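PDB 4XRI: importin-95, which probably carries cargo proteins into the nucleus as a flexible HEAT-repeat transport receptor of the importin-beta family, governed by binding of a small GTPase. Local coordinates for residues Q153-Q157 / E197-V202; M812-M816 / M843-T847. The protein carries 2 engineered substitutions. All coordinates share one frame; numbering follows the deposited sequence.

Interaction 1 of 2, residues Q153-Q157 / E197-V202; sequences QHQKQ and EPNNEV. With SO4 (sulfate ion), chain I.
The first turn of helix 153-168 meets the start of helix 200-212, closest in backbone at Q157 and V202, whose CA atoms lie 5.2 Å apart. Helices of a HEAT-type solenoid meet here at the protein surface. N199 is the N-cap of the second helix, and its amide serves both segments. N199 OD1 accepts a weak capping bond from E201 N, while N199 ND2 donates to Q153 OE1 at 2.6 Å and 161°; asparagine suits the place because one short amide supplies acceptor and donor. Q153 reaches across because its chain is extended, CG lying anti to the backbone N (chi1 173°). The two amides stand 71° apart, and ND2 approaches OE1 from above the carbonyl plane. At the other end of this amide, Q153 NE2 donates to Q157 OE1 (3.0 Å), which fixes the amide's rotation. Replacing Q153 by an alanine would probably leave N199 ND2 without this acceptor and take away one of the bonds that hold the Q157 amide. V202 CG2 packs on the lysine's aliphatic stem, 4.0 Å from both K156 CB and K156 CD. Beyond it, K156 NZ forms a long salt bridge with E197 OE1 (3.6 Å), and a water bridges NZ to E197 OE2.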
loop_
_atom_site.group_PDB
_atom_site.type_symbol
_atom_site.label_atom_id
_atom_site.label_comp_id
_atom_site.label_asym_id
_atom_site.label_seq_id
_atom_site.Cartn_x
_atom_site.Cartn_y
_atom_site.Cartn_z
ATOM N N GLN A 153 11.535 -17.073 -38.928
ATOM C CA GLN A 153 11.904 -16.799 -37.540
ATOM C C GLN A 153 11.112 -15.654 -36.913
ATOM O O GLN A 153 10.471 -15.829 -35.876
ATOM C CB GLN A 153 13.395 -16.487 -37.431
ATOM C CG GLN A 153 13.802 -16.037 -36.043
ATOM C CD GLN A 153 15.242 -15.591 -35.973
ATOM O OE1 GLN A 153 16.143 -16.282 -36.445
ATOM N NE2 GLN A 153 15.468 -14.423 -35.384
ATOM N N HIS A 154 11.148 -14.490 -37.552
ATOM C CA HIS A 154 10.512 -13.302 -36.993
ATOM C C HIS A 154 8.989 -13.379 -37.002
ATOM O O HIS A 154 8.346 -12.892 -36.072
ATOM C CB HIS A 154 10.975 -12.046 -37.733
ATOM C CG HIS A 154 12.275 -11.502 -37.234
ATOM N ND1 HIS A 154 13.496 -12.065 -37.557
ATOM C CD2 HIS A 154 12.556 -10.455 -36.423
ATOM C CE1 HIS A 154 14.461 -11.387 -36.973
ATOM N NE2 HIS A 154 13.918 -10.399 -36.276
ATOM N N GLN A 155 8.410 -13.989 -38.034
ATOM C CA GLN A 155 6.963 -14.166 -38.047
ATOM C C GLN A 155 6.547 -15.064 -36.888
ATOM O O GLN A 155 5.507 -14.845 -36.273
ATOM C CB GLN A 155 6.467 -14.755 -39.370
ATOM C CG GLN A 155 4.949 -14.934 -39.383
ATOM C CD GLN A 155 4.390 -15.329 -40.733
ATOM O OE1 GLN A 155 4.846 -16.287 -41.357
ATOM N NE2 GLN A 155 3.386 -14.590 -41.189
ATOM N N LYS A 156 7.363 -16.072 -36.597
ATOM C CA LYS A 156 7.120 -16.943 -35.452
ATOM C C LYS A 156 7.194 -16.162 -34.145
ATOM O O LYS A 156 6.266 -16.201 -33.338
ATOM C CB LYS A 156 8.120 -18.098 -35.423
ATOM C CG LYS A 156 7.758 -19.270 -36.310
ATOM C CD LYS A 156 8.655 -20.463 -36.010
ATOM C CE LYS A 156 8.191 -21.711 -36.738
ATOM N NZ LYS A 156 8.894 -22.928 -36.245
ATOM N N GLN A 157 8.311 -15.463 -33.949
ATOM C CA GLN A 157 8.531 -14.638 -32.765
ATOM C C GLN A 157 7.359 -13.710 -32.479
ATOM O O GLN A 157 6.792 -13.723 -31.384
ATOM C CB GLN A 157 9.797 -13.793 -32.926
ATOM C CG GLN A 157 11.108 -14.545 -32.955
ATOM C CD GLN A 157 12.287 -13.609 -33.152
ATOM O OE1 GLN A 157 12.833 -13.503 -34.249
ATOM N NE2 GLN A 157 12.674 -12.911 -32.091
ATOM N N GLU A 197 13.280 -27.050 -30.999
ATOM C CA GLU A 197 13.220 -25.838 -31.804
ATOM C C GLU A 197 14.626 -25.278 -31.979
ATOM O O GLU A 197 15.249 -24.849 -31.010
ATOM C CB GLU A 197 12.298 -24.796 -31.160
ATOM C CG GLU A 197 12.438 -23.398 -31.742
ATOM C CD GLU A 197 12.077 -23.335 -33.214
ATOM O OE1 GLU A 197 11.081 -23.976 -33.612
ATOM O OE2 GLU A 197 12.793 -22.649 -33.973
ATOM N N PRO A 198 15.128 -25.282 -33.224
ATOM C CA PRO A 198 16.510 -24.893 -33.530
ATOM C C PRO A 198 16.809 -23.426 -33.231
ATOM O O PRO A 198 17.936 -23.088 -32.873
ATOM C CB PRO A 198 16.622 -25.169 -35.035
ATOM C CG PRO A 198 15.228 -25.056 -35.540
ATOM C CD PRO A 198 14.364 -25.606 -34.442
ATOM N N ASN A 199 15.803 -22.572 -33.373
ATOM C CA ASN A 199 15.986 -21.132 -33.246
ATOM C C ASN A 199 15.767 -20.639 -31.817
ATOM O O ASN A 199 14.680 -20.789 -31.256
ATOM C CB ASN A 199 15.042 -20.408 -34.207
ATOM C CG ASN A 199 15.531 -19.025 -34.573
ATOM O OD1 ASN A 199 15.735 -18.175 -33.706
ATOM N ND2 ASN A 199 15.733 -18.793 -35.867
ATOM N N ASN A 200 16.805 -20.041 -31.238
ATOM C CA ASN A 200 16.749 -19.561 -29.859
ATOM C C ASN A 200 15.846 -18.344 -29.684
ATOM O O ASN A 200 15.260 -18.149 -28.621
ATOM C CB ASN A 200 18.154 -19.233 -29.354
ATOM C CG ASN A 200 18.950 -20.474 -29.009
ATOM O OD1 ASN A 200 18.386 -21.548 -28.804
ATOM N ND2 ASN A 200 20.268 -20.330 -28.930
ATOM N N GLU A 201 15.743 -17.528 -30.729
ATOM C CA GLU A 201 14.871 -16.361 -30.706
ATOM C C GLU A 201 13.420 -16.806 -30.583
ATOM O O GLU A 201 12.640 -16.226 -29.832
ATOM C CB GLU A 201 15.060 -15.513 -31.967
ATOM C CG GLU A 201 16.505 -15.331 -32.388
ATOM C CD GLU A 201 17.306 -14.498 -31.405
ATOM O OE1 GLU A 201 16.703 -13.648 -30.716
ATOM O OE2 GLU A 201 18.538 -14.693 -31.322
ATOM N N VAL A 202 13.077 -17.845 -31.336
ATOM C CA VAL A 202 11.743 -18.426 -31.309
ATOM C C VAL A 202 11.439 -19.024 -29.940
ATOM O O VAL A 202 10.357 -18.818 -29.388
ATOM C CB VAL A 202 11.591 -19.513 -32.400
ATOM C CG1 VAL A 202 10.303 -20.298 -32.205
ATOM C CG2 VAL A 202 11.644 -18.883 -33.788
HETATM S S SO4 I . 17.059 -9.205 -34.988
HETATM O O1 SO4 I . 16.073 -8.489 -35.792
HETATM O O2 SO4 I . 17.543 -8.328 -33.926
HETATM O O3 SO4 I . 16.444 -10.392 -34.400
HETATM O O4 SO4 I . 18.177 -9.610 -35.836
HETATM O O HOH W 1 11.484 -22.434 -36.308
HETATM O O HOH W 2 12.204 -13.327 -29.379
#

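Interaction 2 of 2, residues M812-M816 / M843-T847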
loop_
_atom_site.group_PDB
_atom_site.type_symbol
_atom_site.label_atom_id
_atom_site.label_comp_id
_atom_site.label_asym_id
_atom_site.label_seq_id
_atom_site.Cartn_x
_atom_site.Cartn_y
_atom_site.Cartn_z
ATOM N N MET A 812 -19.433 -3.088 14.505
ATOM C CA MET A 812 -20.218 -3.915 15.413
ATOM C C MET A 812 -20.316 -3.259 16.784
ATOM O O MET A 812 -21.357 -3.320 17.435
ATOM C CB MET A 812 -19.616 -5.316 15.529
ATOM C CG MET A 812 -19.496 -6.044 14.198
ATOM S SD MET A 812 -20.991 -5.951 13.190
ATOM C CE MET A 812 -22.139 -6.912 14.173
ATOM N N ARG A 813 -19.228 -2.629 17.217
ATOM C CA ARG A 813 -19.226 -1.902 18.481
ATOM C C ARG A 813 -20.237 -0.759 18.444
ATOM O O ARG A 813 -21.077 -0.629 19.338
ATOM C CB ARG A 813 -17.828 -1.363 18.796
ATOM C CG ARG A 813 -17.748 -0.595 20.108
ATOM C CD ARG A 813 -16.311 -0.362 20.550
ATOM N NE ARG A 813 -15.573 0.497 19.627
ATOM C CZ ARG A 813 -14.653 0.065 18.770
ATOM N NH1 ARG A 813 -14.349 -1.225 18.712
ATOM N NH2 ARG A 813 -14.034 0.925 17.974
ATOM N N ALA A 814 -20.153 0.057 17.397
ATOM C CA ALA A 814 -21.067 1.182 17.208
ATOM C C ALA A 814 -22.520 0.722 17.144
ATOM O O ALA A 814 -23.421 1.403 17.637
ATOM C CB ALA A 814 -20.705 1.948 15.947
ATOM N N SER A 815 -22.735 -0.438 16.532
ATOM C CA SER A 815 -24.071 -1.014 16.412
ATOM C C SER A 815 -24.623 -1.400 17.777
ATOM O O SER A 815 -25.772 -1.096 18.100
ATOM C CB SER A 815 -24.049 -2.234 15.491
ATOM O OG SER A 815 -23.617 -1.878 14.191
ATOM N N MET A 816 -23.794 -2.075 18.571
ATOM C CA MET A 816 -24.146 -2.419 19.944
ATOM C C MET A 816 -24.495 -1.159 20.724
ATOM O O MET A 816 -25.471 -1.132 21.474
ATOM C CB MET A 816 -22.998 -3.166 20.637
ATOM C CG MET A 816 -22.622 -4.508 20.022
ATOM S SD MET A 816 -23.891 -5.781 20.168
ATOM C CE MET A 816 -24.697 -5.665 18.573
ATOM N N MET A 843 -27.193 -11.055 16.793
ATOM C CA MET A 843 -26.214 -10.015 16.495
ATOM C C MET A 843 -25.371 -9.676 17.718
ATOM O O MET A 843 -24.146 -9.605 17.642
ATOM C CB MET A 843 -26.918 -8.757 15.980
ATOM C CG MET A 843 -25.994 -7.687 15.432
ATOM S SD MET A 843 -26.903 -6.193 14.996
ATOM C CE MET A 843 -25.639 -5.264 14.131
ATOM N N ILE A 844 -26.042 -9.467 18.845
ATOM C CA ILE A 844 -25.372 -9.123 20.093
ATOM C C ILE A 844 -24.534 -10.280 20.610
ATOM O O ILE A 844 -23.375 -10.098 20.993
ATOM C CB ILE A 844 -26.383 -8.723 21.174
ATOM C CG1 ILE A 844 -27.228 -7.552 20.683
ATOM C CG2 ILE A 844 -25.670 -8.374 22.473
ATOM C CD1 ILE A 844 -28.294 -7.152 21.654
ATOM N N ARG A 845 -25.126 -11.470 20.618
ATOM C CA ARG A 845 -24.438 -12.661 21.099
ATOM C C ARG A 845 -23.171 -12.934 20.295
ATOM O O ARG A 845 -22.137 -13.283 20.861
ATOM C CB ARG A 845 -25.360 -13.877 21.045
ATOM C CG ARG A 845 -24.718 -15.142 21.584
ATOM C CD ARG A 845 -25.436 -16.384 21.100
ATOM N NE ARG A 845 -24.574 -17.559 21.173
ATOM C CZ ARG A 845 -23.655 -17.867 20.263
ATOM N NH1 ARG A 845 -22.913 -18.957 20.409
ATOM N NH2 ARG A 845 -23.475 -17.083 19.209
ATOM N N GLU A 846 -23.254 -12.765 18.979
ATOM C CA GLU A 846 -22.091 -12.941 18.114
ATOM C C GLU A 846 -21.001 -11.938 18.463
ATOM O O GLU A 846 -19.813 -12.260 18.451
ATOM C CB GLU A 846 -22.475 -12.791 16.640
ATOM C CG GLU A 846 -21.296 -12.934 15.688
ATOM C CD GLU A 846 -21.588 -12.387 14.307
ATOM O OE1 GLU A 846 -22.075 -11.240 14.211
ATOM O OE2 GLU A 846 -21.331 -13.103 13.316
ATOM N N THR A 847 -21.419 -10.719 18.780
ATOM C CA THR A 847 -20.489 -9.636 19.057
ATOM C C THR A 847 -19.786 -9.842 20.393
ATOM O O THR A 847 -18.582 -9.610 20.512
ATOM C CB THR A 847 -21.201 -8.273 19.073
ATOM O OG1 THR A 847 -22.119 -8.195 17.975
ATOM C CG2 THR A 847 -20.189 -7.142 18.965
#
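Helix-to-helix packing within an all-helical solenoid of the HEAT type brings helix 809-825 against helix 838-849, inside the C-terminal part of importin-95. The short segments run closer to antiparallel than parallel, at 131°, with their axes 10.6 Å apart, a spacing filled by long, flexible methionines. M816 carries much of the contact. Bends at chi2 and chi3 fold its chain over the other helix: M816 SD rests 3.7 Å from I844 CA, and M816 CE lies 3.8 Å from I844 CG1 and close to M843 CG. M816 CG meets T847 CG2 at 3.7 Å as the two side chains pass alongside, running opposite ways. M843 reaches back the other way. With CG anti to the backbone N (chi1 -171°) and every later torsion extended, its straight chain delivers M843 CE to S815 CB at 3.7 Å, where a small serine allows so close an approach to the helix. M843 CE also lies 3.9 Å from M812 CE, M812 being doubly bent and crossing it at a slant. T847 suits a buried, mixed position: T847 CG2 also packs on M812 CB (3.9 Å), while T847 OG1 points back to M843 O of its own helix, at a separation so short that its details are doubtful. S815 OG bonds within its helix, to L811 O, and E846 OE1, at the exposed margin, forms a salt bridge with R807. Helix 791-802 lies against M812, S815 and M843, helix 754-780 touches S815, and helix 855-872 packs on M816 and I844.

How the interactions relate
Interaction 1 lies toward the N-terminal end of the chain and interaction 2 near its C-terminal end, in series, on opposite sides of the chain's centre. Their centres are 64 Å apart, their nearest atoms about 53 Å, and they share no helix: 153-168 and 200-212 form the first, 809-825 and 838-849 the second. Both join helices close in sequence, as expected of a solenoid whose layers stack mainly on their neighbours. They differ in character, the 153-157/197-202 contact being polar and at the surface, the 812-816/843-847 contact buried and methionine-rich. The two joints do not touch. Joints of this local kind, repeated along an extended solenoid, are consistent with a receptor described as highly flexible.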